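Local atomic coordinates of porin (Rhodobacter blasticus, PDB entry 3PRN), a protein that forms trimeric outer-membrane channels through which small hydrophilic solutes of up to about 0.6 kDa diffuse passively. Residues D173-Y181 with I193-K201; V85-A93 with N143-P151. The protein carries 1 engineered substitution. All coordinates share one frame; numbering follows the deposited sequence.

Interaction 1 of 2, residues D173-Y181 with I193-K201; sequences DMISLAAAY and IAFVGAAYK
The carbonyl oxygen of Met-174 accepts the shortest polar bond of this pairing, 2.7 Å from the backbone N of Lys-201 and nearly straight at 168°. Beside it the methylene chain of Lys-201, extended beyond CG, runs past the preceding carbonyl, bringing CD within 3.2 Å of Asp-173 O. From there 175-181 and 193-200 run as an antiparallel hairpin: Ser-176 with Ala-199, Ala-178 with Gly-197 and Ala-180 with Phe-195 are hydrogen-bonded pairs, each joined by two N-H...O bonds.

The two sheet faces differ in character. Ile-175, Leu-177, Tyr-181 and Tyr-200 stand on the outer surface of the barrel wall, where Leu-177 CD2 reaches Ala-198 CB at 3.7 Å. Tyr-181 and Tyr-200 both turn a ring edge to the neighbouring strand: the methyl of Ala-194 lies in the plane of the first, and Ile-175 CG1 meets CD1 of the second at 4.0 Å.

On the inner face Phe-195 dominates. With CG anti to the backbone N (chi1 156°), its ring lies along the strand, one face over Gly-197 N, which sits 3.6 Å from the ring plane and offset toward the rim. A CB on Gly-197 would collide with Phe-195 CE1. Across the pairing, Phe-195 CE2 touches Ala-178 CB at 3.8 Å and CD2 meets Ala-180 CB at 4.1 Å. Cutting Phe-195 back to an alanine would probably take from both methyls the part of their cover that the ring supplies and open a gap over Gly-197 N.

Backbone bonds from Leu-177, Ala-179 and Tyr-181 carry the sheet on to strand 163-171, Ala-194 pairs with Asp-214 of strand 206-214, and Phe-89 of helix 88-91 packs inside against Ala-180, Ile-193 and Phe-195.

Interaction 2 of 2, residues V85-A93 with N143-P151; sequences VDTAFDSVA and NLYLSYVDP
Tyr-145, Ser-147 and Ala-88 carry this contact, in which the short helix 88-91 lies against the inner wall of the 16-stranded porin barrel. It belongs to the long excursion between strands 78-83 and 131-138, consistent with the loop that folds into the channel of general porins and narrows it.

Tyr-145 gives up the most surface. Its CG is anti to the carbonyl carbon (chi1 -43°), which brings the ring up beneath the end of the helix: one face receives the Ser-91 to Val-92 peptide, with Ser-91 C 4.1 Å from the ring plane. Ser-91 CB approaches CD2 at 3.7 Å, while Val-92 CA lies 4.0 Å from CE1. The phenol's OH is hydrogen-bonded to Asp-169, whose same carboxylate oxygen, OD2, also takes the backbone N-H of Ala-93, tying ring and loop to a common acceptor on strand 163-171.

Ala-88 CB lies 3.9 Å from Tyr-145 CB and also touches Tyr-145 O and Ser-147 OG. Further along, Thr-87 CG2 meets Val-149 CG2 at 3.9 Å, the two side chains crossing at about a right angle; the Thr-87 hydroxyl is hydrogen-bonded to Phe-115 O. Ser-91 OG donates back to Thr-87 O at 2.8 Å, from above the carbonyl plane, linking the two ends of the single turn.

At the helix start, Ser-147 holds its hydroxyl between its own backbone N and carbonyl carbon (chi1 54°), where OG accepts the first helical N-H, that of Ala-88, at 2.9 Å and 170°.

How the interactions relate
Interaction 1 is a piece of barrel wall built from a hairpin, whereas interaction 2 fastens the inward-folded loop to that wall two strands away; their centres are about 16 Å apart. Segment 85-93 bridges them. Beyond its hold on 143-151 it reaches the inner face of the hairpin, where Ala-93 O lies 3.4 Å from Ala-178 CB and 3.6 Å from Phe-195 CE2. Val-92 CG1 comes within 3.6 Å of Ala-179 O, and Phe-89 CE2 within 3.7 Å of Ile-193 CD1. Strand 163-171 lies between 142-150 and 175-183 in the sheet. The magnesium site of Ser-28 and Asp-57 draws on none of the four segments.

Interaction 1 of 2, residues D173-Y181 with I193-K201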
loop_
_atom_site.group_PDB
_atom_site.type_symbol
_atom_site.label_atom_id
_atom_site.label_comp_id
_atom_site.label_asym_id
_atom_site.label_seq_id
_atom_site.Cartn_x
_atom_site.Cartn_y
_atom_site.Cartn_z
ATOM N N ASP A 173 14.322 39.525 3.041
ATOM C CA ASP A 173 13.609 39.425 4.334
ATOM C C ASP A 173 12.215 40.046 4.341
ATOM O O ASP A 173 11.312 39.652 5.119
ATOM C CB ASP A 173 14.519 40.062 5.412
ATOM C CG ASP A 173 15.860 39.351 5.583
ATOM O OD1 ASP A 173 16.815 39.602 4.785
ATOM O OD2 ASP A 173 16.014 38.520 6.531
ATOM N N MET A 174 11.964 41.057 3.508
ATOM C CA MET A 174 10.751 41.814 3.459
ATOM C C MET A 174 9.842 41.725 2.246
ATOM O O MET A 174 8.613 41.873 2.411
ATOM C CB MET A 174 11.185 43.325 3.581
ATOM C CG MET A 174 11.551 43.685 5.021
ATOM S SD MET A 174 12.922 44.865 5.090
ATOM C CE MET A 174 14.193 43.878 5.912
ATOM N N ILE A 175 10.365 41.604 1.042
ATOM C CA ILE A 175 9.597 41.531 -0.183
ATOM C C ILE A 175 9.756 40.167 -0.851
ATOM O O ILE A 175 10.847 39.614 -0.825
ATOM C CB ILE A 175 10.088 42.603 -1.172
ATOM C CG1 ILE A 175 9.751 43.993 -0.588
ATOM C CG2 ILE A 175 9.519 42.457 -2.555
ATOM C CD1 ILE A 175 10.834 45.013 -1.001
ATOM N N SER A 176 8.715 39.685 -1.531
ATOM C CA SER A 176 8.797 38.497 -2.352
ATOM C C SER A 176 8.007 38.751 -3.645
ATOM O O SER A 176 6.967 39.377 -3.617
ATOM C CB SER A 176 8.244 37.215 -1.734
ATOM O OG SER A 176 8.529 37.078 -0.371
ATOM N N LEU A 177 8.592 38.255 -4.716
ATOM C CA LEU A 177 8.014 38.338 -6.030
ATOM C C LEU A 177 7.990 36.927 -6.662
ATOM O O LEU A 177 8.889 36.162 -6.424
ATOM C CB LEU A 177 8.848 39.209 -6.952
ATOM C CG LEU A 177 9.041 40.663 -6.466
ATOM C CD1 LEU A 177 10.160 41.262 -7.322
ATOM C CD2 LEU A 177 7.765 41.465 -6.613
ATOM N N ALA A 178 6.983 36.680 -7.500
ATOM C CA ALA A 178 6.875 35.359 -8.121
ATOM C C ALA A 178 6.098 35.516 -9.423
ATOM O O ALA A 178 5.233 36.380 -9.522
ATOM C CB ALA A 178 6.153 34.397 -7.174
ATOM N N ALA A 179 6.412 34.691 -10.389
ATOM C CA ALA A 179 5.693 34.751 -11.668
ATOM C C ALA A 179 5.743 33.342 -12.266
ATOM O O ALA A 179 6.710 32.581 -12.010
ATOM C CB ALA A 179 6.408 35.765 -12.556
ATOM N N ALA A 180 4.758 33.035 -13.063
ATOM C CA ALA A 180 4.678 31.727 -13.695
ATOM C C ALA A 180 3.880 31.856 -14.985
ATOM O O ALA A 180 2.938 32.646 -15.036
ATOM C CB ALA A 180 3.991 30.738 -12.767
ATOM N N TYR A 181 4.185 30.991 -15.936
ATOM C CA TYR A 181 3.481 30.956 -17.205
ATOM C C TYR A 181 3.458 29.508 -17.683
ATOM O O TYR A 181 4.526 28.868 -17.617
ATOM C CB TYR A 181 4.265 31.840 -18.227
ATOM C CG TYR A 181 3.592 31.840 -19.582
ATOM C CD1 TYR A 181 2.445 32.604 -19.774
ATOM C CD2 TYR A 181 4.075 31.114 -20.641
ATOM C CE1 TYR A 181 1.795 32.646 -21.007
ATOM C CE2 TYR A 181 3.462 31.172 -21.885
ATOM C CZ TYR A 181 2.309 31.901 -22.048
ATOM O OH TYR A 181 1.666 31.946 -23.280
ATOM N N ILE A 193 -1.930 30.035 -19.267
ATOM C CA ILE A 193 -2.249 30.692 -18.006
ATOM C C ILE A 193 -1.047 31.405 -17.443
ATOM O O ILE A 193 0.090 31.105 -17.815
ATOM C CB ILE A 193 -2.858 29.664 -17.015
ATOM C CG1 ILE A 193 -1.836 28.543 -16.678
ATOM C CG2 ILE A 193 -4.141 29.112 -17.614
ATOM C CD1 ILE A 193 -2.401 27.572 -15.627
ATOM N N ALA A 194 -1.257 32.380 -16.565
ATOM C CA ALA A 194 -0.097 33.119 -16.060
ATOM C C ALA A 194 -0.409 33.652 -14.665
ATOM O O ALA A 194 -1.560 33.861 -14.343
ATOM C CB ALA A 194 0.299 34.297 -16.941
ATOM N N PHE A 195 0.619 33.889 -13.913
ATOM C CA PHE A 195 0.525 34.372 -12.567
ATOM C C PHE A 195 1.635 35.376 -12.292
ATOM O O PHE A 195 2.795 35.197 -12.682
ATOM C CB PHE A 195 0.707 33.176 -11.596
ATOM C CG PHE A 195 1.183 33.528 -10.220
ATOM C CD1 PHE A 195 0.402 34.333 -9.385
ATOM C CD2 PHE A 195 2.341 32.955 -9.690
ATOM C CE1 PHE A 195 0.781 34.596 -8.080
ATOM C CE2 PHE A 195 2.752 33.248 -8.398
ATOM C CZ PHE A 195 1.963 34.024 -7.568
ATOM N N VAL A 196 1.287 36.415 -11.538
ATOM C CA VAL A 196 2.326 37.329 -11.070
ATOM C C VAL A 196 1.888 37.700 -9.649
ATOM O O VAL A 196 0.691 37.953 -9.469
ATOM C CB VAL A 196 2.389 38.635 -11.893
ATOM C CG1 VAL A 196 3.424 39.529 -11.243
ATOM C CG2 VAL A 196 2.804 38.340 -13.339
ATOM N N GLY A 197 2.793 37.618 -8.703
ATOM C CA GLY A 197 2.398 37.968 -7.353
ATOM C C GLY A 197 3.509 38.685 -6.618
ATOM O O GLY A 197 4.697 38.580 -6.930
ATOM N N ALA A 198 3.141 39.334 -5.537
ATOM C CA ALA A 198 4.131 39.983 -4.681
ATOM C C ALA A 198 3.562 40.041 -3.284
ATOM O O ALA A 198 2.331 39.989 -3.093
ATOM C CB ALA A 198 4.358 41.372 -5.263
ATOM N N ALA A 199 4.432 40.082 -2.295
ATOM C CA ALA A 199 4.102 40.108 -0.895
ATOM C C ALA A 199 5.134 40.967 -0.129
ATOM O O ALA A 199 6.324 41.037 -0.457
ATOM C CB ALA A 199 4.099 38.703 -0.289
ATOM N N TYR A 200 4.631 41.555 0.935
ATOM C CA TYR A 200 5.447 42.436 1.766
ATOM C C TYR A 200 5.298 42.031 3.214
ATOM O O TYR A 200 4.154 42.027 3.681
ATOM C CB TYR A 200 4.914 43.889 1.559
ATOM C CG TYR A 200 5.705 44.915 2.334
ATOM C CD1 TYR A 200 7.082 45.046 2.138
ATOM C CD2 TYR A 200 5.104 45.747 3.275
ATOM C CE1 TYR A 200 7.838 45.959 2.864
ATOM C CE2 TYR A 200 5.842 46.688 3.988
ATOM C CZ TYR A 200 7.208 46.773 3.790
ATOM O OH TYR A 200 7.959 47.700 4.487
ATOM N N LYS A 201 6.390 41.687 3.892
ATOM C CA LYS A 201 6.301 41.325 5.315
ATOM C C LYS A 201 6.390 42.647 6.110
ATOM O O LYS A 201 7.474 43.152 6.324
ATOM C CB LYS A 201 7.360 40.387 5.799
ATOM C CG LYS A 201 7.513 39.076 5.021
ATOM C CD LYS A 201 8.524 38.210 5.771
ATOM C CE LYS A 201 9.018 37.008 4.977
ATOM N NZ LYS A 201 9.826 36.121 5.914
#

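Interaction 2 of 2, residues V85-A93 with N143-P151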
loop_
_atom_site.group_PDB
_atom_site.type_symbol
_atom_site.label_atom_id
_atom_site.label_comp_id
_atom_site.label_asym_id
_atom_site.label_seq_id
_atom_site.Cartn_x
_atom_site.Cartn_y
_atom_site.Cartn_z
ATOM N N VAL A 85 5.682 14.261 -11.626
ATOM C CA VAL A 85 6.399 15.411 -11.186
ATOM C C VAL A 85 5.549 16.549 -10.610
ATOM O O VAL A 85 4.343 16.592 -10.884
ATOM C CB VAL A 85 7.271 15.999 -12.345
ATOM C CG1 VAL A 85 8.195 14.885 -12.942
ATOM C CG2 VAL A 85 6.447 16.552 -13.530
ATOM N N ASP A 86 6.209 17.370 -9.823
ATOM C CA ASP A 86 5.711 18.664 -9.413
ATOM C C ASP A 86 5.909 19.623 -10.595
ATOM O O ASP A 86 6.988 19.675 -11.200
ATOM C CB ASP A 86 6.482 19.229 -8.186
ATOM C CG ASP A 86 6.048 18.452 -6.952
ATOM O OD1 ASP A 86 4.834 18.566 -6.529
ATOM O OD2 ASP A 86 6.876 17.663 -6.368
ATOM N N THR A 87 4.868 20.366 -10.917
ATOM C CA THR A 87 4.898 21.289 -12.066
ATOM C C THR A 87 5.173 22.734 -11.638
ATOM O O THR A 87 5.034 23.151 -10.485
ATOM C CB THR A 87 3.555 21.272 -12.794
ATOM O OG1 THR A 87 2.520 21.653 -11.902
ATOM C CG2 THR A 87 3.202 19.895 -13.358
ATOM N N ALA A 88 5.646 23.500 -12.629
ATOM C CA ALA A 88 6.023 24.881 -12.311
ATOM C C ALA A 88 4.910 25.744 -11.759
ATOM O O ALA A 88 5.069 26.403 -10.709
ATOM C CB ALA A 88 6.660 25.500 -13.559
ATOM N N PHE A 89 3.718 25.695 -12.348
ATOM C CA PHE A 89 2.638 26.577 -11.880
ATOM C C PHE A 89 2.185 26.188 -10.472
ATOM O O PHE A 89 1.691 27.027 -9.706
ATOM C CB PHE A 89 1.471 26.467 -12.875
ATOM C CG PHE A 89 0.482 27.608 -12.827
ATOM C CD1 PHE A 89 0.795 28.819 -13.482
ATOM C CD2 PHE A 89 -0.722 27.492 -12.168
ATOM C CE1 PHE A 89 -0.125 29.886 -13.457
ATOM C CE2 PHE A 89 -1.642 28.554 -12.109
ATOM C CZ PHE A 89 -1.320 29.747 -12.766
ATOM N N ASP A 90 2.357 24.906 -10.133
ATOM C CA ASP A 90 1.939 24.430 -8.820
ATOM C C ASP A 90 3.056 24.613 -7.811
ATOM O O ASP A 90 2.736 24.598 -6.624
ATOM C CB ASP A 90 1.508 22.953 -8.919
ATOM C CG ASP A 90 0.805 22.409 -7.656
ATOM O OD1 ASP A 90 -0.220 22.927 -7.240
ATOM O OD2 ASP A 90 1.289 21.412 -7.070
ATOM N N SER A 91 4.318 24.770 -8.231
ATOM C CA SER A 91 5.364 24.851 -7.211
ATOM C C SER A 91 5.870 26.239 -6.851
ATOM O O SER A 91 6.505 26.356 -5.811
ATOM C CB SER A 91 6.593 24.059 -7.752
ATOM O OG SER A 91 6.173 22.707 -7.975
ATOM N N VAL A 92 5.627 27.276 -7.642
ATOM C CA VAL A 92 6.100 28.602 -7.341
ATOM C C VAL A 92 5.577 29.078 -5.983
ATOM O O VAL A 92 4.513 28.648 -5.519
ATOM C CB VAL A 92 5.538 29.769 -8.201
ATOM C CG1 VAL A 92 6.532 30.271 -9.250
ATOM C CG2 VAL A 92 4.272 29.389 -8.972
ATOM N N ALA A 93 6.317 29.992 -5.385
ATOM C CA ALA A 93 5.919 30.597 -4.107
ATOM C C ALA A 93 4.741 31.597 -4.359
ATOM O O ALA A 93 4.465 31.982 -5.495
ATOM C CB ALA A 93 7.097 31.354 -3.491
ATOM N N ASN A 143 14.551 30.937 -7.052
ATOM C CA ASN A 143 14.127 29.600 -7.412
ATOM C C ASN A 143 13.608 29.682 -8.856
ATOM O O ASN A 143 12.782 30.535 -9.141
ATOM C CB ASN A 143 13.050 29.054 -6.510
ATOM C CG ASN A 143 13.466 28.897 -5.074
ATOM O OD1 ASN A 143 14.345 28.100 -4.739
ATOM N ND2 ASN A 143 12.808 29.635 -4.177
ATOM N N LEU A 144 14.064 28.783 -9.707
ATOM C CA LEU A 144 13.589 28.632 -11.049
ATOM C C LEU A 144 12.873 27.255 -11.138
ATOM O O LEU A 144 13.487 26.281 -10.662
ATOM C CB LEU A 144 14.750 28.474 -12.035
ATOM C CG LEU A 144 15.199 29.682 -12.822
ATOM C CD1 LEU A 144 14.018 30.152 -13.678
ATOM C CD2 LEU A 144 15.716 30.729 -11.845
ATOM N N TYR A 145 11.823 27.166 -11.906
ATOM C CA TYR A 145 11.133 25.904 -12.118
ATOM C C TYR A 145 10.748 25.733 -13.574
ATOM O O TYR A 145 10.171 26.650 -14.165
ATOM C CB TYR A 145 9.857 25.773 -11.312
ATOM C CG TYR A 145 9.878 26.210 -9.885
ATOM C CD1 TYR A 145 9.874 27.568 -9.596
ATOM C CD2 TYR A 145 9.945 25.308 -8.824
ATOM C CE1 TYR A 145 9.910 27.997 -8.285
ATOM C CE2 TYR A 145 9.989 25.729 -7.488
ATOM C CZ TYR A 145 9.958 27.074 -7.249
ATOM O OH TYR A 145 9.949 27.592 -5.958
ATOM N N LEU A 146 10.966 24.561 -14.144
ATOM C CA LEU A 146 10.566 24.253 -15.483
ATOM C C LEU A 146 9.851 22.897 -15.497
ATOM O O LEU A 146 10.361 22.005 -14.807
ATOM C CB LEU A 146 11.793 24.086 -16.410
ATOM C CG LEU A 146 12.261 25.442 -16.975
ATOM C CD1 LEU A 146 13.715 25.635 -16.633
ATOM C CD2 LEU A 146 12.025 25.438 -18.477
ATOM N N SER A 147 8.749 22.769 -16.209
ATOM C CA SER A 147 8.157 21.409 -16.197
ATOM C C SER A 147 7.588 21.142 -17.575
ATOM O O SER A 147 7.152 22.085 -18.268
ATOM C CB SER A 147 7.125 21.253 -15.098
ATOM O OG SER A 147 6.125 22.274 -15.182
ATOM N N TYR A 148 7.647 19.886 -17.969
ATOM C CA TYR A 148 7.093 19.446 -19.258
ATOM C C TYR A 148 6.291 18.175 -19.006
ATOM O O TYR A 148 6.842 17.208 -18.405
ATOM C CB TYR A 148 8.274 19.200 -20.217
ATOM C CG TYR A 148 7.875 18.396 -21.432
ATOM C CD1 TYR A 148 7.248 18.992 -22.524
ATOM C CD2 TYR A 148 8.118 17.032 -21.441
ATOM C CE1 TYR A 148 6.880 18.210 -23.629
ATOM C CE2 TYR A 148 7.770 16.240 -22.529
ATOM C CZ TYR A 148 7.133 16.854 -23.605
ATOM O OH TYR A 148 6.781 16.040 -24.676
ATOM N N VAL A 149 5.010 18.173 -19.324
ATOM C CA VAL A 149 4.203 16.986 -19.031
ATOM C C VAL A 149 3.579 16.464 -20.311
ATOM O O VAL A 149 2.928 17.201 -21.065
ATOM C CB VAL A 149 3.086 17.324 -18.020
ATOM C CG1 VAL A 149 2.219 16.087 -17.766
ATOM C CG2 VAL A 149 3.611 17.854 -16.703
ATOM N N ASP A 150 3.806 15.198 -20.602
ATOM C CA ASP A 150 3.145 14.568 -21.773
ATOM C C ASP A 150 2.098 13.654 -21.170
ATOM O O ASP A 150 2.445 12.683 -20.473
ATOM C CB ASP A 150 4.233 13.817 -22.511
ATOM C CG ASP A 150 3.721 13.115 -23.768
ATOM O OD1 ASP A 150 2.519 12.937 -23.900
ATOM O OD2 ASP A 150 4.583 12.686 -24.566
ATOM N N PRO A 151 0.826 13.884 -21.387
ATOM C CA PRO A 151 -0.224 13.057 -20.797
ATOM C C PRO A 151 -0.332 11.678 -21.339
ATOM O O PRO A 151 -0.994 10.775 -20.753
ATOM C CB PRO A 151 -1.475 13.874 -21.013
ATOM C CG PRO A 151 -1.178 14.860 -22.097
ATOM C CD PRO A 151 0.312 15.025 -22.179
#